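Local atomic coordinates of aminoglycoside N(3)-acetyltransferase (Enterobacter cloacae, PDB entry 6NP3), a protein that transfers an acetyl group from acetyl-CoA to the 3-amino group of 2-deoxystreptamine antibiotics such as gentamicin, probably conferring resistance to them. Residues Gly54-Ser65 and Pro117-Ala128; Pro164-Glu174 and Asp221-Asp229. All coordinates share one frame; numbering follows the deposited sequence.

Contact 1. Residues Gly54-Ser65 and Pro117-Ala128; sequences GNILAFVSWRDS and PDASMAAIGPDA. With LLL ((2R,3R,4R,5R)-2-((1S,2S,3R,4S,6R)-4,6-diamino-3-((2R,3R,6S)-3-amino-6-(aminomethyl)-tetrahydro-2H-pyran-2-yloxy)-2-hydr oxycyclohexyloxy)-5-methyl-4-(methylamino)-tetrahydro-2H-pyran-3,5-diol), chain B.
Asp118 and Ser65 meet where the two segments reach the antibiotic. Ser65 OG donates to Asp118 OD1 (2.6 Å), coming in on the anti side of the carboxylate. The same oxygen takes a bond from N33 of the bound gentamicin at 2.8 Å, while Asp118 OD2 accepts from the ligand's O23 at 2.6 Å. With three donors spread over its two oxygens, the carboxylate has little freedom to rotate. Ser61 OG bonds to the backbone O of Asp118 (2.7 Å), its chi1 of -175° setting OG opposite the backbone N. Behind this site the segments become an antiparallel ladder: Ile56 with Ile124 and Ala58 with Ala122 are the hydrogen-bonded pairs, Leu57 with Ala123 and Phe59 with Met121 the non-hydrogen-bonded ones. Met121 SD lies obliquely 5.2 Å from the Phe59 ring centre, a Met-aromatic contact, with CE packing near CD1 in the conformer described; Ser120 O sits at the ring edge. Ser120 O also accepts from both Val60 N and Ser61 N, where strand 55-59 has ended. Toward the other end, Asn55 splits its amide across Asp127: OD1 accepts from Asp127 N (2.9 Å) and ND2 makes a weak bond to OD2, the two flat groups 27° apart. Asp127 OD2 is also hydrogen-bonded to His153 NE2, and this side chain lies about 3 Å from a bound magnesium ion. In the mixed sheet, strand 22-27 flanks 55-59 and strand 112-113 flanks 121-124; helix 101-106 packs against Ala58, Val60 and Ile124, while Phe59, on the opposite face, stacks with Phe98.

Contact 2. Residues Pro164-Glu174 and Asp221-Asp229; sequences PDAVTALHYAE and DAVERIARD. With LLL ((2R,3R,4R,5R)-2-((1S,2S,3R,4S,6R)-4,6-diamino-3-((2R,3R,6S)-3-amino-6-(aminomethyl)-tetrahydro-2H-pyran-2-yloxy)-2-hydr oxycyclohexyloxy)-5-methyl-4-(methylamino)-tetrahydro-2H-pyran-3,5-diol), chain B.
The aminoglycoside pocket has one of its walls here, where the start of helix 170-176 and the loop before it pack on the first turns of helix 222-233; the two helix segments cross at 112°. Val223 lies at the middle of the packing. Its CG2 rests over one face of the His171 imidazole, 3.9 Å from the ring centroid, in a CH-pi contact, and its CG1 turns to Val167, with chi1 at 170° dividing the two methyls between these neighbours. Leu170 CD1 slots in beside Ile226 CG2 (3.9 Å) and Ala227 CB. At the outer end, Pro164 CG sits over the centre of the Arg228 guanidinium, 3.4 Å from CZ, and that flat group is held from its edge by Glu224 OE2 in a salt bridge with NH2 (2.7 Å). No direct hydrogen bond joins the two segments, but one water takes a bond from Ala222 N and gives one to Glu174 OE1 (2.7 Å). His171 ND1 donates to Glu174 OE2 (2.8 Å), which lies in the ring plane. On the far edge NE2 accepts from N32 of gentamicin (2.8 Å), and N32 also donates to a water, at 2.7 Å, that contacts Asp165 O. Since N32 is the 3-amine, the group this enzyme acetylates, a ring fixed by Glu174 at one edge and by Val223 over a face presents its other nitrogen to the reacting amine.

Contact 1 closes before contact 2 opens along the chain, and their centres lie 19 Å apart in the same single-chain fold. The first is a strand pair inside the seven-stranded mixed sheet; the second is helix and loop packing, its opening loop following strand 156-160 of that same sheet. They touch directly where Phe59 CD2 packs 3.5 Å from Thr168 OG1, and Thr168 contacts acetyl-CoA in another structure of this protein. Both contacts also touch gentamicin: 54-65/117-128 binds its methylamino sugar, whereas 164-174/221-229 meets the 3-amine of the deoxystreptamine ring. This is consistent with contact 1 helping to place the sugar while contact 2 receives the acceptor nitrogen, with other pocket residues sharing the binding.

Contact 1. Residues Gly54-Ser65 and Pro117-Ala128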
loop_
_atom_site.group_PDB
_atom_site.type_symbol
_atom_site.label_atom_id
_atom_site.label_comp_id
_atom_site.label_asym_id
_atom_site.label_seq_id
_atom_site.Cartn_x
_atom_site.Cartn_y
_atom_site.Cartn_z
ATOM N N GLY A 54 16.323 2.751 9.188
ATOM C CA GLY A 54 15.228 2.013 8.585
ATOM C C GLY A 54 14.280 2.906 7.808
ATOM O O GLY A 54 14.397 4.132 7.792
ATOM N N ASN A 55 13.311 2.266 7.156
ATOM C CA ASN A 55 12.352 2.986 6.340
ATOM C C ASN A 55 10.970 2.368 6.527
ATOM O O ASN A 55 10.825 1.164 6.747
ATOM C CB ASN A 55 12.705 2.936 4.846
ATOM C CG ASN A 55 14.019 3.604 4.524
ATOM O OD1 ASN A 55 14.089 4.812 4.309
ATOM N ND2 ASN A 55 15.079 2.809 4.492
ATOM N N ILE A 56 9.957 3.211 6.381
ATOM C CA ILE A 56 8.547 2.808 6.350
ATOM C C ILE A 56 7.960 3.285 5.030
ATOM O O ILE A 56 8.190 4.430 4.621
ATOM C CB ILE A 56 7.765 3.474 7.502
ATOM C CG1 ILE A 56 8.343 3.022 8.839
ATOM C CG2 ILE A 56 6.264 3.209 7.415
ATOM C CD1 ILE A 56 7.849 3.713 10.056
ATOM N N LEU A 57 7.209 2.414 4.362
ATOM C CA LEU A 57 6.465 2.747 3.154
ATOM C C LEU A 57 5.015 2.364 3.386
ATOM O O LEU A 57 4.744 1.257 3.856
ATOM C CB LEU A 57 7.002 1.940 1.970
ATOM C CG LEU A 57 6.311 2.161 0.625
ATOM C CD1 LEU A 57 6.589 3.548 0.160
ATOM C CD2 LEU A 57 6.756 1.162 -0.413
ATOM N N ALA A 58 4.090 3.267 3.090
ATOM C CA ALA A 58 2.680 2.969 3.283
ATOM C C ALA A 58 1.896 3.346 2.049
ATOM O O ALA A 58 2.171 4.371 1.432
ATOM C CB ALA A 58 2.116 3.710 4.501
ATOM N N PHE A 59 0.911 2.526 1.705
ATOM C CA PHE A 59 -0.030 2.854 0.635
ATOM C C PHE A 59 -1.148 3.718 1.216
ATOM O O PHE A 59 -2.051 3.222 1.894
ATOM C CB PHE A 59 -0.555 1.566 0.016
ATOM C CG PHE A 59 -1.699 1.771 -0.934
ATOM C CD1 PHE A 59 -1.714 2.819 -1.822
ATOM C CD2 PHE A 59 -2.751 0.886 -0.950
ATOM C CE1 PHE A 59 -2.794 2.981 -2.691
ATOM C CE2 PHE A 59 -3.808 1.059 -1.801
ATOM C CZ PHE A 59 -3.820 2.083 -2.679
ATOM N N VAL A 60 -1.082 5.023 0.958
ATOM C CA VAL A 60 -1.995 5.948 1.622
ATOM C C VAL A 60 -3.110 6.460 0.715
ATOM O O VAL A 60 -4.172 6.857 1.209
ATOM C CB VAL A 60 -1.268 7.121 2.312
ATOM C CG1 VAL A 60 -0.171 6.596 3.246
ATOM C CG2 VAL A 60 -0.652 8.095 1.318
ATOM N N SER A 61 -2.886 6.463 -0.592
ATOM C CA SER A 61 -3.872 6.963 -1.569
ATOM C C SER A 61 -4.307 8.382 -1.183
ATOM O O SER A 61 -3.504 9.178 -0.681
ATOM C CB SER A 61 -4.974 5.937 -1.690
ATOM O OG SER A 61 -5.920 6.263 -2.695
ATOM N N TRP A 62 -5.567 8.710 -1.461
ATOM C CA TRP A 62 -6.074 10.078 -1.371
ATOM C C TRP A 62 -7.563 9.985 -1.074
ATOM O O TRP A 62 -8.312 9.342 -1.822
ATOM C CB TRP A 62 -5.854 10.782 -2.701
ATOM C CG TRP A 62 -6.357 12.199 -2.806
ATOM C CD1 TRP A 62 -6.614 13.078 -1.795
ATOM C CD2 TRP A 62 -6.618 12.892 -4.008
ATOM N NE1 TRP A 62 -7.032 14.281 -2.303
ATOM C CE2 TRP A 62 -7.014 14.201 -3.663
ATOM C CE3 TRP A 62 -6.516 12.550 -5.344
ATOM C CZ2 TRP A 62 -7.373 15.141 -4.606
ATOM C CZ3 TRP A 62 -6.855 13.495 -6.285
ATOM C CH2 TRP A 62 -7.273 14.778 -5.912
ATOM N N ARG A 63 -7.985 10.657 0.003
ATOM C CA ARG A 63 -9.396 10.727 0.389
ATOM C C ARG A 63 -10.293 11.113 -0.776
ATOM O O ARG A 63 -11.382 10.553 -0.943
ATOM C CB ARG A 63 -9.543 11.756 1.508
ATOM C CG ARG A 63 -10.944 11.877 2.081
ATOM C CD ARG A 63 -11.040 13.105 2.972
ATOM N NE ARG A 63 -11.207 14.321 2.184
ATOM C CZ ARG A 63 -11.342 15.536 2.704
ATOM N NH1 ARG A 63 -11.303 15.707 4.014
ATOM N NH2 ARG A 63 -11.498 16.583 1.911
ATOM N N ASP A 64 -9.836 12.042 -1.603
ATOM C CA ASP A 64 -10.667 12.633 -2.648
ATOM C C ASP A 64 -10.232 12.192 -4.045
ATOM O O ASP A 64 -10.490 12.877 -5.034
ATOM C CB ASP A 64 -10.702 14.157 -2.509
ATOM C CG ASP A 64 -11.213 14.604 -1.149
ATOM O OD1 ASP A 64 -12.183 14.004 -0.668
ATOM O OD2 ASP A 64 -10.629 15.533 -0.564
ATOM N N SER A 65 -9.672 11.009 -4.167
ATOM C CA SER A 65 -9.337 10.526 -5.491
ATOM C C SER A 65 -10.613 10.376 -6.324
ATOM O O SER A 65 -11.545 9.693 -5.891
ATOM C CB SER A 65 -8.673 9.168 -5.357
ATOM O OG SER A 65 -8.522 8.634 -6.651
ATOM N N PRO A 117 -1.912 10.152 -7.707
ATOM C CA PRO A 117 -2.926 10.568 -6.734
ATOM C C PRO A 117 -3.726 9.418 -6.158
ATOM O O PRO A 117 -4.019 9.416 -4.961
ATOM C CB PRO A 117 -3.782 11.572 -7.518
ATOM C CG PRO A 117 -2.886 12.106 -8.539
ATOM C CD PRO A 117 -2.058 10.898 -8.968
ATOM N N ASP A 118 -4.052 8.416 -6.967
ATOM C CA ASP A 118 -4.860 7.301 -6.495
ATOM C C ASP A 118 -4.023 6.235 -5.806
ATOM O O ASP A 118 -4.489 5.621 -4.845
ATOM C CB ASP A 118 -5.674 6.687 -7.641
ATOM C CG ASP A 118 -6.701 5.725 -7.140
ATOM O OD1 ASP A 118 -7.669 6.148 -6.450
ATOM O OD2 ASP A 118 -6.541 4.516 -7.399
ATOM N N ALA A 119 -2.827 5.966 -6.320
ATOM C CA ALA A 119 -1.926 4.971 -5.751
ATOM C C ALA A 119 -0.906 5.568 -4.784
ATOM O O ALA A 119 0.063 4.893 -4.426
ATOM C CB ALA A 119 -1.204 4.240 -6.883
ATOM N N SER A 120 -1.170 6.737 -4.236
ATOM C CA SER A 120 -0.125 7.473 -3.559
ATOM C C SER A 120 0.477 6.703 -2.396
ATOM O O SER A 120 -0.224 6.123 -1.571
ATOM C CB SER A 120 -0.676 8.799 -3.058
ATOM O OG SER A 120 0.349 9.631 -2.530
ATOM N N MET A 121 1.802 6.781 -2.308
ATOM C CA MET A 121 2.591 6.097 -1.295
ATOM C C MET A 121 3.363 7.107 -0.453
ATOM O O MET A 121 3.936 8.063 -0.988
ATOM C CB MET A 121 3.613 5.179 -1.980
ATOM C CG MET A 121 3.030 4.133 -2.901
ATOM S SD MET A 121 2.412 2.722 -2.013
ATOM C CE MET A 121 1.486 1.914 -3.307
ATOM N N ALA A 122 3.441 6.847 0.852
ATOM C CA ALA A 122 4.142 7.706 1.791
ATOM C C ALA A 122 5.338 6.944 2.328
ATOM O O ALA A 122 5.227 5.754 2.604
ATOM C CB ALA A 122 3.212 8.082 2.937
ATOM N N ALA A 123 6.476 7.627 2.475
ATOM C CA ALA A 123 7.657 6.984 3.007
ATOM C C ALA A 123 8.369 7.868 4.007
ATOM O O ALA A 123 8.526 9.078 3.797
ATOM C CB ALA A 123 8.658 6.623 1.913
ATOM N N ILE A 124 8.871 7.220 5.049
ATOM C CA ILE A 124 9.655 7.859 6.101
ATOM C C ILE A 124 10.979 7.113 6.190
ATOM O O ILE A 124 10.990 5.880 6.306
ATOM C CB ILE A 124 8.935 7.782 7.459
ATOM C CG1 ILE A 124 7.629 8.571 7.423
ATOM C CG2 ILE A 124 9.824 8.327 8.570
ATOM C CD1 ILE A 124 6.667 8.251 8.493
ATOM N N GLY A 125 12.085 7.848 6.191
ATOM C CA GLY A 125 13.399 7.284 6.418
ATOM C C GLY A 125 14.398 7.772 5.399
ATOM O O GLY A 125 14.059 8.519 4.471
ATOM N N PRO A 126 15.658 7.371 5.548
ATOM C CA PRO A 126 16.704 7.930 4.684
ATOM C C PRO A 126 16.507 7.653 3.215
ATOM O O PRO A 126 17.027 8.395 2.376
ATOM C CB PRO A 126 17.994 7.303 5.220
ATOM C CG PRO A 126 17.687 6.984 6.649
ATOM C CD PRO A 126 16.215 6.549 6.630
ATOM N N ASP A 127 15.809 6.579 2.857
ATOM C CA ASP A 127 15.615 6.214 1.460
ATOM C C ASP A 127 14.251 6.643 0.939
ATOM O O ASP A 127 13.840 6.236 -0.154
ATOM C CB ASP A 127 15.810 4.709 1.286
ATOM C CG ASP A 127 17.180 4.241 1.720
ATOM O OD1 ASP A 127 18.184 4.898 1.407
ATOM O OD2 ASP A 127 17.271 3.216 2.416
ATOM N N ALA A 128 13.575 7.530 1.662
ATOM C CA ALA A 128 12.206 7.888 1.319
ATOM C C ALA A 128 12.107 8.536 -0.053
ATOM O O ALA A 128 11.171 8.255 -0.816
ATOM C CB ALA A 128 11.645 8.849 2.359
HETATM C C11 LLL B . -10.374 -3.424 -1.826
HETATM O O11 LLL B . -8.948 -3.321 -2.079
HETATM C C21 LLL B . -10.541 -3.871 -0.375
HETATM N N21 LLL B . -9.720 -2.990 0.448
HETATM C C31 LLL B . -9.990 -5.236 -0.191
HETATM C C41 LLL B . -10.754 -6.187 -1.097
HETATM C C51 LLL B . -10.622 -5.684 -2.530
HETATM O O51 LLL B . -11.074 -4.362 -2.635
HETATM C C61 LLL B . -11.458 -6.530 -3.466
HETATM N N61 LLL B . -11.306 -5.999 -4.820
HETATM C C12 LLL B . -6.849 -0.505 -4.411
HETATM N N12 LLL B . -6.222 0.259 -5.481
HETATM C C22 LLL B . -6.336 -1.944 -4.378
HETATM C C32 LLL B . -6.983 -2.633 -3.192
HETATM N N32 LLL B . -6.494 -4.012 -3.112
HETATM C C42 LLL B . -8.508 -2.680 -3.280
HETATM C C52 LLL B . -9.047 -1.260 -3.460
HETATM O O52 LLL B . -10.427 -1.341 -3.729
HETATM C C62 LLL B . -8.372 -0.520 -4.598
HETATM O O62 LLL B . -8.821 0.822 -4.581
HETATM C C13 LLL B . -9.342 1.360 -5.798
HETATM C C23 LLL B . -9.029 2.854 -5.777
HETATM O O23 LLL B . -7.637 3.008 -5.587
HETATM C C33 LLL B . -9.736 3.539 -4.593
HETATM N N33 LLL B . -9.515 5.001 -4.654
HETATM C C43 LLL B . -11.242 3.214 -4.666
HETATM O O43 LLL B . -11.754 3.904 -5.789
HETATM C C53 LLL B . -11.459 1.703 -4.808
HETATM O O53 LLL B . -10.765 1.159 -5.905
HETATM C C83 LLL B . -11.948 3.677 -3.386
HETATM C C93 LLL B . -8.972 5.506 -3.375
#

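Contact 2. Residues Pro164-Glu174 and Asp221-Asp229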
loop_
_atom_site.group_PDB
_atom_site.type_symbol
_atom_site.label_atom_id
_atom_site.label_comp_id
_atom_site.label_asym_id
_atom_site.label_seq_id
_atom_site.Cartn_x
_atom_site.Cartn_y
_atom_site.Cartn_z
ATOM N N PRO A 164 -5.887 -11.101 4.667
ATOM C CA PRO A 164 -5.056 -11.448 3.498
ATOM C C PRO A 164 -5.331 -10.593 2.277
ATOM O O PRO A 164 -4.473 -10.510 1.386
ATOM C CB PRO A 164 -5.381 -12.929 3.252
ATOM C CG PRO A 164 -6.759 -13.118 3.882
ATOM C CD PRO A 164 -6.750 -12.214 5.098
ATOM N N ASP A 165 -6.476 -9.913 2.232
ATOM C CA ASP A 165 -6.780 -9.008 1.134
ATOM C C ASP A 165 -5.923 -7.753 1.159
ATOM O O ASP A 165 -5.942 -6.990 0.188
ATOM C CB ASP A 165 -8.234 -8.532 1.238
ATOM C CG ASP A 165 -8.438 -7.546 2.392
ATOM O OD1 ASP A 165 -8.468 -8.005 3.542
ATOM O OD2 ASP A 165 -8.521 -6.319 2.163
ATOM N N ALA A 166 -5.191 -7.507 2.246
ATOM C CA ALA A 166 -4.600 -6.201 2.487
ATOM C C ALA A 166 -3.249 -5.995 1.821
ATOM O O ALA A 166 -2.753 -4.877 1.836
ATOM C CB ALA A 166 -4.430 -5.996 3.992
ATOM N N VAL A 167 -2.703 -7.006 1.155
ATOM C CA VAL A 167 -1.288 -7.021 0.761
ATOM C C VAL A 167 -1.087 -6.322 -0.587
ATOM O O VAL A 167 -1.036 -6.949 -1.656
ATOM C CB VAL A 167 -0.778 -8.463 0.731
ATOM C CG1 VAL A 167 0.696 -8.470 0.429
ATOM C CG2 VAL A 167 -1.100 -9.215 2.014
ATOM N N THR A 168 -0.960 -5.000 -0.528
ATOM C CA THR A 168 -0.864 -4.191 -1.738
ATOM C C THR A 168 0.269 -4.645 -2.633
ATOM O O THR A 168 0.163 -4.552 -3.859
ATOM C CB THR A 168 -0.629 -2.731 -1.345
ATOM O OG1 THR A 168 -1.543 -2.360 -0.300
ATOM C CG2 THR A 168 -0.752 -1.816 -2.508
ATOM N N ALA A 169 1.372 -5.095 -2.052
ATOM C CA ALA A 169 2.493 -5.458 -2.891
ATOM C C ALA A 169 2.150 -6.551 -3.891
ATOM O O ALA A 169 2.808 -6.634 -4.939
ATOM C CB ALA A 169 3.693 -5.878 -2.071
ATOM N N LEU A 170 1.166 -7.404 -3.594
ATOM C CA LEU A 170 0.783 -8.439 -4.547
ATOM C C LEU A 170 0.170 -7.887 -5.826
ATOM O O LEU A 170 0.109 -8.622 -6.819
ATOM C CB LEU A 170 -0.121 -9.478 -3.891
ATOM C CG LEU A 170 0.629 -10.552 -3.103
ATOM C CD1 LEU A 170 -0.317 -11.353 -2.251
ATOM C CD2 LEU A 170 1.389 -11.444 -4.071
ATOM N N HIS A 171 -0.280 -6.633 -5.847
ATOM C CA HIS A 171 -0.621 -6.034 -7.135
ATOM C C HIS A 171 0.566 -5.979 -8.088
ATOM O O HIS A 171 0.341 -5.917 -9.309
ATOM C CB HIS A 171 -1.303 -4.677 -6.958
ATOM C CG HIS A 171 -2.606 -4.755 -6.228
ATOM N ND1 HIS A 171 -3.668 -5.503 -6.685
ATOM C CD2 HIS A 171 -3.033 -4.167 -5.084
ATOM C CE1 HIS A 171 -4.686 -5.374 -5.854
ATOM N NE2 HIS A 171 -4.327 -4.568 -4.873
ATOM N N TYR A 172 1.806 -5.993 -7.595
ATOM C CA TYR A 172 2.943 -6.092 -8.510
ATOM C C TYR A 172 2.923 -7.430 -9.238
ATOM O O TYR A 172 3.191 -7.500 -10.442
ATOM C CB TYR A 172 4.247 -5.895 -7.727
ATOM C CG TYR A 172 5.474 -5.963 -8.600
ATOM C CD1 TYR A 172 5.985 -7.173 -9.013
ATOM C CD2 TYR A 172 6.101 -4.825 -9.050
ATOM C CE1 TYR A 172 7.077 -7.255 -9.862
ATOM C CE2 TYR A 172 7.209 -4.904 -9.868
ATOM C CZ TYR A 172 7.692 -6.123 -10.277
ATOM O OH TYR A 172 8.784 -6.175 -11.129
ATOM N N ALA A 173 2.640 -8.506 -8.509
ATOM C CA ALA A 173 2.572 -9.811 -9.151
ATOM C C ALA A 173 1.529 -9.819 -10.256
ATOM O O ALA A 173 1.727 -10.423 -11.317
ATOM C CB ALA A 173 2.249 -10.886 -8.132
ATOM N N GLU A 174 0.389 -9.196 -10.006
ATOM C CA GLU A 174 -0.662 -9.136 -11.007
ATOM C C GLU A 174 -0.191 -8.380 -12.238
ATOM O O GLU A 174 -0.489 -8.774 -13.370
ATOM C CB GLU A 174 -1.903 -8.477 -10.396
ATOM C CG GLU A 174 -2.568 -9.254 -9.288
ATOM C CD GLU A 174 -3.809 -8.640 -8.761
ATOM O OE1 GLU A 174 -4.642 -9.411 -8.267
ATOM O OE2 GLU A 174 -3.948 -7.410 -8.770
ATOM N N ASP A 221 -10.515 -11.366 -4.210
ATOM C CA ASP A 221 -9.664 -11.064 -5.348
ATOM C C ASP A 221 -8.440 -11.981 -5.345
ATOM O O ASP A 221 -8.288 -12.869 -4.498
ATOM C CB ASP A 221 -9.319 -9.574 -5.368
ATOM C CG ASP A 221 -8.277 -9.180 -4.334
ATOM O OD1 ASP A 221 -8.251 -9.742 -3.209
ATOM O OD2 ASP A 221 -7.505 -8.251 -4.675
ATOM N N ALA A 222 -7.577 -11.802 -6.344
ATOM C CA ALA A 222 -6.405 -12.650 -6.451
ATOM C C ALA A 222 -5.428 -12.375 -5.317
ATOM O O ALA A 222 -4.766 -13.300 -4.849
ATOM C CB ALA A 222 -5.712 -12.470 -7.795
ATOM N N VAL A 223 -5.282 -11.115 -4.893
ATOM C CA VAL A 223 -4.400 -10.819 -3.758
ATOM C C VAL A 223 -4.779 -11.686 -2.565
ATOM O O VAL A 223 -3.929 -12.325 -1.929
ATOM C CB VAL A 223 -4.482 -9.326 -3.402
ATOM C CG1 VAL A 223 -3.766 -9.036 -2.080
ATOM C CG2 VAL A 223 -3.910 -8.514 -4.505
ATOM N N GLU A 224 -6.070 -11.702 -2.230
ATOM C CA GLU A 224 -6.527 -12.477 -1.083
ATOM C C GLU A 224 -6.285 -13.960 -1.278
ATOM O O GLU A 224 -5.858 -14.654 -0.345
ATOM C CB GLU A 224 -8.007 -12.199 -0.815
ATOM C CG GLU A 224 -8.547 -12.995 0.351
ATOM C CD GLU A 224 -9.948 -12.611 0.775
ATOM O OE1 GLU A 224 -10.472 -11.571 0.325
ATOM O OE2 GLU A 224 -10.518 -13.368 1.587
ATOM N N ARG A 225 -6.592 -14.480 -2.458
ATOM C CA ARG A 225 -6.416 -15.904 -2.677
ATOM C C ARG A 225 -4.949 -16.293 -2.620
ATOM O O ARG A 225 -4.603 -17.341 -2.060
ATOM C CB ARG A 225 -7.046 -16.303 -4.006
ATOM C CG ARG A 225 -8.567 -16.073 -4.052
ATOM C CD ARG A 225 -9.343 -17.181 -4.836
ATOM N NE ARG A 225 -8.903 -18.493 -4.381
ATOM C CZ ARG A 225 -8.445 -19.458 -5.167
ATOM N NH1 ARG A 225 -8.413 -19.308 -6.485
ATOM N NH2 ARG A 225 -8.039 -20.594 -4.626
ATOM N N ILE A 226 -4.073 -15.477 -3.212
ATOM C CA ILE A 226 -2.641 -15.757 -3.167
ATOM C C ILE A 226 -2.143 -15.721 -1.731
ATOM O O ILE A 226 -1.427 -16.623 -1.290
ATOM C CB ILE A 226 -1.869 -14.755 -4.038
ATOM C CG1 ILE A 226 -2.208 -14.927 -5.518
ATOM C CG2 ILE A 226 -0.382 -14.890 -3.790
ATOM C CD1 ILE A 226 -1.763 -13.759 -6.331
ATOM N N ALA A 227 -2.505 -14.673 -0.990
ATOM C CA ALA A 227 -1.965 -14.501 0.353
ATOM C C ALA A 227 -2.446 -15.603 1.289
ATOM O O ALA A 227 -1.669 -16.109 2.109
ATOM C CB ALA A 227 -2.358 -13.125 0.873
ATOM N N ARG A 228 -3.711 -16.003 1.182
ATOM C CA ARG A 228 -4.191 -17.105 2.014
ATOM C C ARG A 228 -3.406 -18.380 1.740
ATOM O O ARG A 228 -3.011 -19.092 2.673
ATOM C CB ARG A 228 -5.674 -17.383 1.755
ATOM C CG ARG A 228 -6.657 -16.493 2.444
ATOM C CD ARG A 228 -8.108 -16.941 2.218
ATOM N NE ARG A 228 -9.026 -15.855 2.555
ATOM C CZ ARG A 228 -9.277 -15.452 3.795
ATOM N NH1 ARG A 228 -8.689 -16.051 4.819
ATOM N NH2 ARG A 228 -10.117 -14.452 4.014
ATOM N N ASP A 229 -3.220 -18.719 0.462
ATOM C CA ASP A 229 -2.425 -19.889 0.104
ATOM C C ASP A 229 -1.018 -19.765 0.669
ATOM O O ASP A 229 -0.534 -20.665 1.366
ATOM C CB ASP A 229 -2.391 -20.059 -1.419
ATOM C CG ASP A 229 -3.195 -21.255 -1.898
ATOM O OD1 ASP A 229 -3.683 -22.047 -1.070
ATOM O OD2 ASP A 229 -3.338 -21.422 -3.124
HETATM C C11 LLL B . -10.374 -3.424 -1.826
HETATM O O11 LLL B . -8.948 -3.321 -2.079
HETATM C C21 LLL B . -10.541 -3.871 -0.375
HETATM N N21 LLL B . -9.720 -2.990 0.448
HETATM C C31 LLL B . -9.990 -5.236 -0.191
HETATM C C41 LLL B . -10.754 -6.187 -1.097
HETATM C C51 LLL B . -10.622 -5.684 -2.530
HETATM O O51 LLL B . -11.074 -4.362 -2.635
HETATM C C61 LLL B . -11.458 -6.530 -3.466
HETATM N N61 LLL B . -11.306 -5.999 -4.820
HETATM C C12 LLL B . -6.849 -0.505 -4.411
HETATM N N12 LLL B . -6.222 0.259 -5.481
HETATM C C22 LLL B . -6.336 -1.944 -4.378
HETATM C C32 LLL B . -6.983 -2.633 -3.192
HETATM N N32 LLL B . -6.494 -4.012 -3.112
HETATM C C42 LLL B . -8.508 -2.680 -3.280
HETATM C C52 LLL B . -9.047 -1.260 -3.460
HETATM O O52 LLL B . -10.427 -1.341 -3.729
HETATM C C62 LLL B . -8.372 -0.520 -4.598
HETATM O O62 LLL B . -8.821 0.822 -4.581
HETATM C C13 LLL B . -9.342 1.360 -5.798
HETATM C C23 LLL B . -9.029 2.854 -5.777
HETATM O O23 LLL B . -7.637 3.008 -5.587
HETATM C C33 LLL B . -9.736 3.539 -4.593
HETATM N N33 LLL B . -9.515 5.001 -4.654
HETATM C C43 LLL B . -11.242 3.214 -4.666
HETATM O O43 LLL B . -11.754 3.904 -5.789
HETATM C C53 LLL B . -11.459 1.703 -4.808
HETATM O O53 LLL B . -10.765 1.159 -5.905
HETATM C C83 LLL B . -11.948 3.677 -3.386
HETATM C C93 LLL B . -8.972 5.506 -3.375
HETATM O O HOH W 1 -7.053 -6.489 -2.206
HETATM O O HOH W 2 -7.280 -9.671 -8.462
HETATM O O HOH W 3 -6.711 -8.749 -6.968
#